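Local coordinates for IclR family transcriptional regulator (Brucella abortus, PDB 5WHM), which represses transcription as an IclR-type regulator that probably binds operator DNA through its helix-turn-helix domain, at the interface of chains A and B. Numbering follows the deposited sequence. Chains: chain A/B, IclR family transcriptional regulator.

Contact 1: the interface of chains A and B. Residues chain A 69-71, 86, 89-90; chain B 30, 33-34, 125.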
# COMPACT_ATOMS: atom_id res chain seq x y z
N LEU A 69 -8.97 -2.46 15.13
CA LEU A 69 -8.78 -1.28 14.30
C LEU A 69 -8.84 -1.57 12.81
O LEU A 69 -8.77 -0.63 12.02
CB LEU A 69 -7.45 -0.61 14.61
CG LEU A 69 -7.17 -0.25 16.08
CD1 LEU A 69 -5.77 0.27 16.25
CD2 LEU A 69 -8.15 0.78 16.53
N GLY A 70 -8.93 -2.83 12.41
CA GLY A 70 -9.04 -3.15 10.99
C GLY A 70 -7.74 -3.36 10.25
O GLY A 70 -7.75 -3.41 9.02
N TYR A 71 -6.60 -3.50 10.96
CA TYR A 71 -5.34 -3.77 10.29
C TYR A 71 -5.00 -5.26 10.25
O TYR A 71 -4.23 -5.67 9.38
CB TYR A 71 -4.21 -2.94 10.94
CG TYR A 71 -4.45 -1.49 10.64
CD1 TYR A 71 -4.19 -0.98 9.37
CD2 TYR A 71 -5.07 -0.66 11.57
CE1 TYR A 71 -4.48 0.35 9.05
CE2 TYR A 71 -5.37 0.68 11.26
CZ TYR A 71 -5.06 1.17 10.00
OH TYR A 71 -5.34 2.47 9.68
N GLY A 86 -7.19 -2.13 5.41
CA GLY A 86 -6.69 -0.87 5.94
C GLY A 86 -5.22 -0.58 5.61
O GLY A 86 -4.82 0.58 5.42
N ARG A 89 -4.93 0.77 2.13
CA ARG A 89 -5.37 2.16 2.06
C ARG A 89 -4.26 3.10 2.52
O ARG A 89 -4.04 4.17 1.93
CB ARG A 89 -6.61 2.32 2.94
CG ARG A 89 -7.24 3.68 2.91
CD ARG A 89 -8.45 3.69 3.86
NE ARG A 89 -9.11 4.99 3.77
CZ ARG A 89 -10.27 5.31 4.34
NH1 ARG A 89 -10.75 6.53 4.13
NH2 ARG A 89 -10.97 4.44 5.06
N LEU A 90 -3.59 2.74 3.62
CA LEU A 90 -2.44 3.49 4.09
C LEU A 90 -1.34 3.57 3.01
O LEU A 90 -0.78 4.64 2.77
CB LEU A 90 -1.91 2.79 5.34
CG LEU A 90 -1.41 3.53 6.56
CD1 LEU A 90 -2.40 4.57 6.96
CD2 LEU A 90 -1.19 2.51 7.71
N LEU B 30 -2.12 4.95 15.01
CA LEU B 30 -2.72 4.60 13.72
C LEU B 30 -3.76 5.63 13.30
O LEU B 30 -3.90 5.92 12.11
CB LEU B 30 -3.36 3.22 13.79
CG LEU B 30 -2.29 2.11 13.86
CD1 LEU B 30 -2.92 0.83 14.34
CD2 LEU B 30 -1.71 1.89 12.49
N LEU B 33 -1.80 8.26 11.63
CA LEU B 33 -1.46 7.89 10.25
C LEU B 33 -2.68 7.96 9.34
O LEU B 33 -2.54 8.30 8.16
CB LEU B 33 -0.87 6.49 10.20
CG LEU B 33 0.53 6.35 10.80
CD1 LEU B 33 0.90 4.85 10.89
CD2 LEU B 33 1.54 7.15 9.95
N ARG B 34 -3.88 7.70 9.86
CA ARG B 34 -5.08 7.79 9.02
C ARG B 34 -5.45 9.22 8.65
O ARG B 34 -6.33 9.41 7.80
CB ARG B 34 -6.28 7.15 9.72
CG ARG B 34 -6.27 5.64 9.81
CD ARG B 34 -7.65 5.15 10.29
NE ARG B 34 -7.78 3.70 10.29
CZ ARG B 34 -8.43 2.99 9.36
NH1 ARG B 34 -8.49 1.65 9.45
NH2 ARG B 34 -9.02 3.61 8.35
N ASP B 125 -13.35 -0.54 4.38
CA ASP B 125 -12.54 -0.11 5.54
C ASP B 125 -13.23 1.12 6.13
O ASP B 125 -13.28 2.18 5.48
CB ASP B 125 -11.07 0.19 5.16
CG ASP B 125 -10.25 0.79 6.36
OD1 ASP B 125 -9.95 2.00 6.39
OD2 ASP B 125 -9.92 0.03 7.30
O HOH W 1 -9.48 -2.63 7.19

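Contact 2: the interface of chains A and B. Residues chain A 29-30, 62, 65-66, 69, 71; chain B 26, 30.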
# COMPACT_ATOMS: atom_id res chain seq x y z
N GLY A 29 3.40 -2.37 17.79
CA GLY A 29 2.25 -2.75 16.97
C GLY A 29 2.52 -2.66 15.48
O GLY A 29 2.11 -3.53 14.71
N LEU A 30 3.24 -1.62 15.04
CA LEU A 30 3.62 -1.57 13.62
C LEU A 30 4.63 -2.67 13.26
O LEU A 30 4.56 -3.23 12.16
CB LEU A 30 4.15 -0.17 13.27
CG LEU A 30 3.05 0.90 13.43
CD1 LEU A 30 3.57 2.34 13.28
CD2 LEU A 30 1.86 0.65 12.48
N LEU A 62 -1.39 -6.58 21.25
CA LEU A 62 -1.23 -5.84 20.00
C LEU A 62 -2.10 -6.43 18.90
O LEU A 62 -2.72 -5.68 18.13
CB LEU A 62 0.24 -5.82 19.57
CG LEU A 62 1.19 -5.20 20.61
CD1 LEU A 62 2.64 -5.59 20.31
CD2 LEU A 62 1.06 -3.67 20.57
N THR A 65 -5.72 -5.57 19.46
CA THR A 65 -5.95 -4.17 19.10
C THR A 65 -5.93 -3.98 17.58
O THR A 65 -6.79 -3.29 17.03
CB THR A 65 -4.89 -3.29 19.79
OG1 THR A 65 -5.02 -3.41 21.22
CG2 THR A 65 -5.02 -1.81 19.41
N LEU A 66 -4.96 -4.59 16.88
CA LEU A 66 -4.91 -4.40 15.43
C LEU A 66 -6.16 -4.97 14.76
O LEU A 66 -6.64 -4.40 13.77
CB LEU A 66 -3.67 -5.05 14.84
CG LEU A 66 -2.36 -4.36 15.23
CD1 LEU A 66 -1.16 -5.30 14.99
CD2 LEU A 66 -2.23 -3.03 14.48
N LEU A 69 -8.97 -2.46 15.13
CA LEU A 69 -8.78 -1.28 14.30
C LEU A 69 -8.84 -1.57 12.81
O LEU A 69 -8.77 -0.63 12.02
CB LEU A 69 -7.45 -0.61 14.61
CG LEU A 69 -7.17 -0.25 16.08
CD1 LEU A 69 -5.77 0.27 16.25
CD2 LEU A 69 -8.15 0.78 16.53
N TYR A 71 -6.60 -3.50 10.96
CA TYR A 71 -5.34 -3.77 10.29
C TYR A 71 -5.00 -5.26 10.25
O TYR A 71 -4.23 -5.67 9.38
CB TYR A 71 -4.21 -2.94 10.94
CG TYR A 71 -4.45 -1.49 10.64
CD1 TYR A 71 -4.19 -0.98 9.37
CD2 TYR A 71 -5.07 -0.66 11.57
CE1 TYR A 71 -4.48 0.35 9.05
CE2 TYR A 71 -5.37 0.68 11.26
CZ TYR A 71 -5.06 1.17 10.00
OH TYR A 71 -5.34 2.47 9.68
N LEU B 26 -1.28 2.51 20.62
CA LEU B 26 -1.26 1.99 19.26
C LEU B 26 -2.44 2.54 18.45
O LEU B 26 -2.26 2.99 17.31
CB LEU B 26 -1.29 0.47 19.29
CG LEU B 26 -1.43 -0.24 17.95
CD1 LEU B 26 -0.33 0.25 17.00
CD2 LEU B 26 -1.35 -1.74 18.11
N LEU B 30 -2.12 4.95 15.01
CA LEU B 30 -2.72 4.60 13.72
C LEU B 30 -3.76 5.63 13.30
O LEU B 30 -3.90 5.92 12.11
CB LEU B 30 -3.36 3.22 13.79
CG LEU B 30 -2.29 2.11 13.86
CD1 LEU B 30 -2.92 0.83 14.34
CD2 LEU B 30 -1.71 1.89 12.49

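Contact 1: the interface of chains A and B
Where the winged helix-turn-helix domain of chain A meets chain B, A:Tyr71, at the turn between helix 56-69 and strand 72-74, presses against B:Arg34, just past the end of helix 24-33. The two side chains reach toward each other, and the phenol oxygen A:Tyr71 OH sits over the guanidinium face, in close polar contact 2.8 Å from B:Arg34 NE. That N-H points well aside, so any hydrogen bond is strongly bent and doubtful. Ring and guanidinium planes stand 55° apart. Within chain B the same guanidinium braces B:Asp125 end-on: B:Arg34 NH1 reaches OD2 at 3.1 Å and NH2 reaches OD1 at 2.7 Å, nearly in plane, each on a syn lone pair. This second-shell fork presents the anti lone pair of B:Asp125 OD1 to chain A, where A:Arg89 NH2 binds it at 3.0 Å, slightly tilted from its guanidinium plane. With CG anti to the backbone N (chi1 -177°), the extended A:Arg89 chain carries its guanidinium out from helix 86-95 to the carboxylate. A water joins B:Asp125 OD2 (2.7 Å) to A:Gly70 O and A:Gly86 N. Beside the polar network, B:Leu30 CD2 lies over the rim of one A:Tyr71 face, while its CD1 packs tightly on A:Leu69 CD1 at 3.5 Å. The A:Arg89 salt bridge, the water and the A:Tyr71 contact thus link the subunits, probably setting how their domains are oriented.

Contact 2: the interface of chains A and B
B:Leu26 and B:Leu30, one turn apart on helix 24-33, press their side chains into a leucine-rich surface of chain A built from helices 24-34 and 56-69. This is the apolar part of the contact between the two helix-turn-helix domains. The tight spot is B:Leu30 CD1, close against A:Leu69 CD1, and the branches of this leucine part to different neighbours. CD1 also meets A:Leu66 CD2 at 3.9 Å, the two side chains lying roughly perpendicular. CD2 turns instead toward its own symmetry mate, A:Leu30 CD2, at 3.8 Å. Those two leucines run antiparallel alongside one another, so that equivalent methyls touch across the two-fold relation of the chains. Both keep CG beside the backbone N, with chi1 of -64° in A:Leu30 and -71° in B:Leu30, the same conformer in both copies, as expected of a near-symmetric pair. B:Leu26 is equally buried but in ordinary, evenly spaced contact. Its neighbours stand at 3.9 Å or beyond, and A:Leu62, A:Thr65 and A:Gly29 each give up little surface to the partner (6 to 8 Å²), perhaps lying nearer the edge of the patch. B:Leu26 differs from B:Leu30 in placing CG anti to the backbone N (chi1 174°), which directs CD2 among A:Gly29, A:Leu62, A:Leu66 and A:Thr65. A:Gly29, having no side chain, lets both methyls of the leucine come against its backbone carbon, with CA 3.9 Å from B:Leu26 CD2. A:Thr65 offers its methyl to this neighbour, and A:Thr65 CG2 lies 3.9 Å from B:Leu26 CD2.

The C-alpha centres of contact 1 and contact 2 are about 9 Å apart, and A:Leu69, A:Tyr71 and B:Leu30 belong to both. The two are therefore neighbouring stretches of one continuous surface, changing from a charged network in contact 1 to an aliphatic core in contact 2. Helix 56-69 of chain A and helix 24-33 of chain B run through both, while contact 1 adds helix 86-95 and strand 118-125. Exchange of the chains repeats each patch. The two-chain assembly, in line with the dimerisation usual for the IclR family, combines apolar adhesion with directional polar ties, which would favour a defined spacing of the paired domains for operator recognition.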